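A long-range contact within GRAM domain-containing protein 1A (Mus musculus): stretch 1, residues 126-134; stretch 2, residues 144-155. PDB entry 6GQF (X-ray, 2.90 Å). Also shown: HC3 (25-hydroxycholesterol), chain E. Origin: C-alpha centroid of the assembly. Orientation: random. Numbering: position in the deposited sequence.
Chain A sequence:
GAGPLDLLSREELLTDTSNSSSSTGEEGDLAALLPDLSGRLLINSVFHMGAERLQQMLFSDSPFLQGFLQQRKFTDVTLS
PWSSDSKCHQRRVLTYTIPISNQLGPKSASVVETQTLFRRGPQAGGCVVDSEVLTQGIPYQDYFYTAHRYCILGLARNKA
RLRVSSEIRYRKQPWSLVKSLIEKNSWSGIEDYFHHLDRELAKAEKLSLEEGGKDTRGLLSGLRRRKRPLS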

# COMPACT_ATOMS: atom_id res chain seq x y z
N GLY A 126 -12.35 -12.47 -7.10
CA GLY A 126 -11.09 -11.77 -6.87
C GLY A 126 -10.58 -11.94 -5.45
O GLY A 126 -10.56 -13.05 -4.92
N CYS A 127 -10.16 -10.84 -4.83
CA CYS A 127 -9.61 -10.88 -3.48
C CYS A 127 -9.61 -9.51 -2.80
O CYS A 127 -9.88 -8.49 -3.43
N VAL A 128 -9.30 -9.51 -1.51
CA VAL A 128 -9.07 -8.28 -0.75
C VAL A 128 -7.85 -8.48 0.13
O VAL A 128 -7.61 -9.58 0.63
N VAL A 129 -7.05 -7.43 0.31
CA VAL A 129 -5.91 -7.52 1.21
C VAL A 129 -5.77 -6.25 2.04
O VAL A 129 -5.85 -5.14 1.52
N ASP A 130 -5.61 -6.46 3.35
CA ASP A 130 -5.38 -5.37 4.29
C ASP A 130 -3.89 -5.19 4.51
O ASP A 130 -3.15 -6.16 4.65
N SER A 131 -3.46 -3.93 4.58
CA SER A 131 -2.04 -3.61 4.70
C SER A 131 -1.79 -2.69 5.88
O SER A 131 -2.43 -1.65 6.01
N GLU A 132 -0.87 -3.08 6.76
CA GLU A 132 -0.40 -2.22 7.84
C GLU A 132 1.02 -1.75 7.53
O GLU A 132 1.93 -2.56 7.39
N VAL A 133 1.19 -0.43 7.42
CA VAL A 133 2.48 0.15 7.05
C VAL A 133 3.04 0.95 8.21
O VAL A 133 2.45 1.95 8.63
N LEU A 134 4.18 0.50 8.71
CA LEU A 134 4.88 1.19 9.78
C LEU A 134 6.17 1.75 9.22
O LEU A 134 7.04 1.01 8.77
N PHE A 144 1.92 7.70 15.06
CA PHE A 144 0.97 7.22 14.06
C PHE A 144 1.52 6.09 13.20
O PHE A 144 2.72 5.85 13.16
N TYR A 145 0.61 5.42 12.51
CA TYR A 145 0.94 4.49 11.44
C TYR A 145 -0.26 4.55 10.48
O TYR A 145 -1.24 5.23 10.78
N THR A 146 -0.18 3.87 9.34
CA THR A 146 -1.23 3.97 8.32
C THR A 146 -1.75 2.60 7.89
O THR A 146 -1.03 1.61 7.94
N ALA A 147 -3.02 2.57 7.49
CA ALA A 147 -3.68 1.36 7.01
C ALA A 147 -4.23 1.57 5.59
O ALA A 147 -4.64 2.67 5.23
N HIS A 148 -4.21 0.50 4.81
CA HIS A 148 -4.64 0.53 3.41
C HIS A 148 -5.36 -0.77 3.04
O HIS A 148 -4.97 -1.85 3.47
N ARG A 149 -6.42 -0.64 2.24
CA ARG A 149 -7.22 -1.78 1.81
C ARG A 149 -7.28 -1.85 0.29
O ARG A 149 -7.71 -0.90 -0.36
N TYR A 150 -6.82 -2.97 -0.27
CA TYR A 150 -6.94 -3.23 -1.70
C TYR A 150 -8.15 -4.14 -1.95
O TYR A 150 -8.28 -5.17 -1.30
N CYS A 151 -9.01 -3.75 -2.88
CA CYS A 151 -10.12 -4.61 -3.32
C CYS A 151 -9.96 -4.95 -4.81
O CYS A 151 -9.94 -4.05 -5.65
N ILE A 152 -9.84 -6.24 -5.11
CA ILE A 152 -9.84 -6.71 -6.50
C ILE A 152 -11.12 -7.51 -6.77
O ILE A 152 -11.34 -8.56 -6.16
N LEU A 153 -11.95 -7.00 -7.67
CA LEU A 153 -13.18 -7.67 -8.08
C LEU A 153 -13.16 -7.94 -9.57
O LEU A 153 -13.03 -7.02 -10.38
N GLY A 154 -13.28 -9.22 -9.93
CA GLY A 154 -13.35 -9.62 -11.33
C GLY A 154 -14.61 -9.11 -12.00
O GLY A 154 -15.67 -9.02 -11.37
N LEU A 155 -14.50 -8.77 -13.28
CA LEU A 155 -15.62 -8.26 -14.05
C LEU A 155 -15.91 -9.13 -15.27
O LEU A 155 -17.07 -9.39 -15.60

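In an antiparallel sheet the backbone sets the register and the side chains sort alternately onto two faces, as these two strands of GRAM domain-containing protein 1A illustrate. Between the Val129–Tyr150 and Ser131–His148 pairs lies a salt bridge, Asp130 OD1 to Arg149 NH1 at 2.7 Å. Asp130 is m and Arg149 begins t, t, m, and their ends converge; because the oxygen sits over the guanidinium face, the attraction is one of charge, with no N-H directed at it. Those two pairs, with Cys127–Ile152 and Val133–Thr146, exchange reciprocal backbone hydrogen bonds; Val129 N to Tyr150 O is 3.0 Å, whereas Thr146 N to Val133 O, at 3.3 Å, is weak.

On the sheet face that carries Asp130 and Arg149, Val128 (t) places CG2 4.2 Å from SG of Cys151 (m). Tyr145 (p) points toward the other strand, its CB 4.2 Å from CG of Leu134 (m). The other face is buried. There Cys127 (p) sets SG 4.1 Å from CB of Ile152 (m), and Val129, off-rotamer at 8°, brings CG1 within 4.1 Å of CB of Tyr150 (m). Farther along, OG1 of Thr146 (p) and NE2 of His148 (m) share a 2.9 Å hydrogen bond and both border 25-hydroxycholesterol: His148 NE2 lies 3.2 Å from its C6 and Thr146 OG1 3.2 Å from its C7. CG1 of Val133 (t) approaches C7 at 3.8 Å, so both strands contribute to the sterol site.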

# COMPACT_ATOMS: atom_id res chain seq x y z
CB CYS A 127 -8.18 -11.43 -3.51
SG CYS A 127 -6.97 -10.24 -4.12
CB VAL A 128 -10.29 -7.90 0.12
CG1 VAL A 128 -9.99 -6.71 1.03
CG2 VAL A 128 -11.49 -7.61 -0.76
CB VAL A 129 -4.58 -7.82 0.43
CG1 VAL A 129 -4.79 -7.75 -1.06
CG2 VAL A 129 -3.44 -6.90 0.86
CB ASP A 130 -6.06 -5.66 5.63
CG ASP A 130 -7.55 -5.40 5.61
OD1 ASP A 130 -7.97 -4.41 4.97
OD2 ASP A 130 -8.29 -6.18 6.24
CB SER A 131 -1.54 -2.98 3.40
OG SER A 131 -0.13 -2.80 3.43
CB GLU A 132 -0.41 -2.95 9.18
CG GLU A 132 -1.77 -3.40 9.66
CD GLU A 132 -1.70 -4.05 11.03
OE1 GLU A 132 -1.17 -3.41 11.96
OE2 GLU A 132 -2.15 -5.21 11.16
CB VAL A 133 2.36 1.05 5.81
CG1 VAL A 133 3.69 1.73 5.50
CG2 VAL A 133 1.89 0.24 4.61
CB LEU A 134 5.15 0.25 10.96
CG LEU A 134 3.95 -0.09 11.85
CD1 LEU A 134 2.93 -1.00 11.17
CD2 LEU A 134 4.45 -0.73 13.12
CB PHE A 144 0.54 8.37 13.14
CG PHE A 144 1.58 8.75 12.10
CD1 PHE A 144 2.72 9.45 12.46
CD2 PHE A 144 1.41 8.39 10.77
CE1 PHE A 144 3.68 9.79 11.51
CE2 PHE A 144 2.36 8.73 9.82
CZ PHE A 144 3.49 9.43 10.19
CB TYR A 145 1.21 3.07 11.97
CG TYR A 145 0.01 2.32 12.49
CD1 TYR A 145 -0.50 2.58 13.76
CD2 TYR A 145 -0.62 1.35 11.73
CE1 TYR A 145 -1.60 1.89 14.25
CE2 TYR A 145 -1.72 0.66 12.20
CZ TYR A 145 -2.20 0.93 13.46
OH TYR A 145 -3.29 0.23 13.92
CB THR A 146 -0.74 4.74 7.06
OG1 THR A 146 0.29 4.00 6.39
CG2 THR A 146 -0.23 6.11 7.44
CB ALA A 147 -4.80 0.96 7.95
CB HIS A 148 -3.43 0.74 2.49
CG HIS A 148 -2.54 1.86 2.94
ND1 HIS A 148 -2.56 3.11 2.36
CD2 HIS A 148 -1.63 1.92 3.93
CE1 HIS A 148 -1.69 3.89 2.97
NE2 HIS A 148 -1.11 3.19 3.93
CB ARG A 149 -8.64 -1.70 2.39
CG ARG A 149 -9.42 -3.00 2.29
CD ARG A 149 -10.89 -2.85 2.69
NE ARG A 149 -11.07 -2.37 4.05
CZ ARG A 149 -10.97 -3.13 5.14
NH1 ARG A 149 -10.68 -4.42 5.05
NH2 ARG A 149 -11.17 -2.59 6.34
CB TYR A 150 -5.69 -3.92 -2.25
CG TYR A 150 -4.38 -3.18 -2.09
CD1 TYR A 150 -3.75 -3.09 -0.86
CD2 TYR A 150 -3.76 -2.62 -3.19
CE1 TYR A 150 -2.55 -2.43 -0.72
CE2 TYR A 150 -2.55 -1.96 -3.06
CZ TYR A 150 -1.95 -1.87 -1.83
OH TYR A 150 -0.75 -1.22 -1.70
CB CYS A 151 -11.47 -3.92 -3.08
SG CYS A 151 -11.83 -3.46 -1.37
CB ILE A 152 -8.61 -7.59 -6.81
CG1 ILE A 152 -7.35 -6.72 -6.81
CG2 ILE A 152 -8.78 -8.30 -8.17
CD1 ILE A 152 -6.05 -7.46 -7.15
CB LEU A 153 -14.41 -6.83 -7.72
CG LEU A 153 -15.76 -7.45 -8.10
CD1 LEU A 153 -16.02 -8.73 -7.30
CD2 LEU A 153 -16.90 -6.45 -7.91
CB LEU A 155 -15.35 -6.82 -14.50
CG LEU A 155 -15.23 -5.75 -13.40
CD1 LEU A 155 -14.91 -4.40 -14.02
CD2 LEU A 155 -16.49 -5.66 -12.56
C18 HC3 E . 4.40 8.77 3.18
C13 HC3 E . 5.02 7.84 4.23
C12 HC3 E . 6.10 7.20 3.56
C11 HC3 E . 5.62 6.18 2.38
C9 HC3 E . 4.58 5.16 2.85
C10 HC3 E . 4.11 4.15 1.67
C19 HC3 E . 3.89 4.96 0.42
C1 HC3 E . 5.23 3.15 1.38
C2 HC3 E . 4.83 2.13 0.34
C3 HC3 E . 3.58 1.39 0.70
O1 HC3 E . 3.19 0.54 -0.37
C4 HC3 E . 2.43 2.35 1.01
C5 HC3 E . 2.86 3.42 2.00
C6 HC3 E . 1.74 4.15 2.96
C7 HC3 E . 2.26 4.96 4.09
C8 HC3 E . 3.43 5.91 3.51
C14 HC3 E . 3.94 6.80 4.62
C15 HC3 E . 2.88 7.59 5.54
C16 HC3 E . 3.83 8.84 6.24
C17 HC3 E . 5.24 8.72 5.62
C20 HC3 E . 5.94 9.98 5.37
C21 HC3 E . 7.46 9.70 5.56
C22 HC3 E . 5.51 11.22 6.22
C23 HC3 E . 6.51 11.73 7.22
C24 HC3 E . 5.75 12.72 8.07
C25 HC3 E . 6.71 13.63 8.80
C26 HC3 E . 5.90 14.49 9.74
C27 HC3 E . 7.70 12.80 9.60
O2 HC3 E . 7.38 14.44 7.87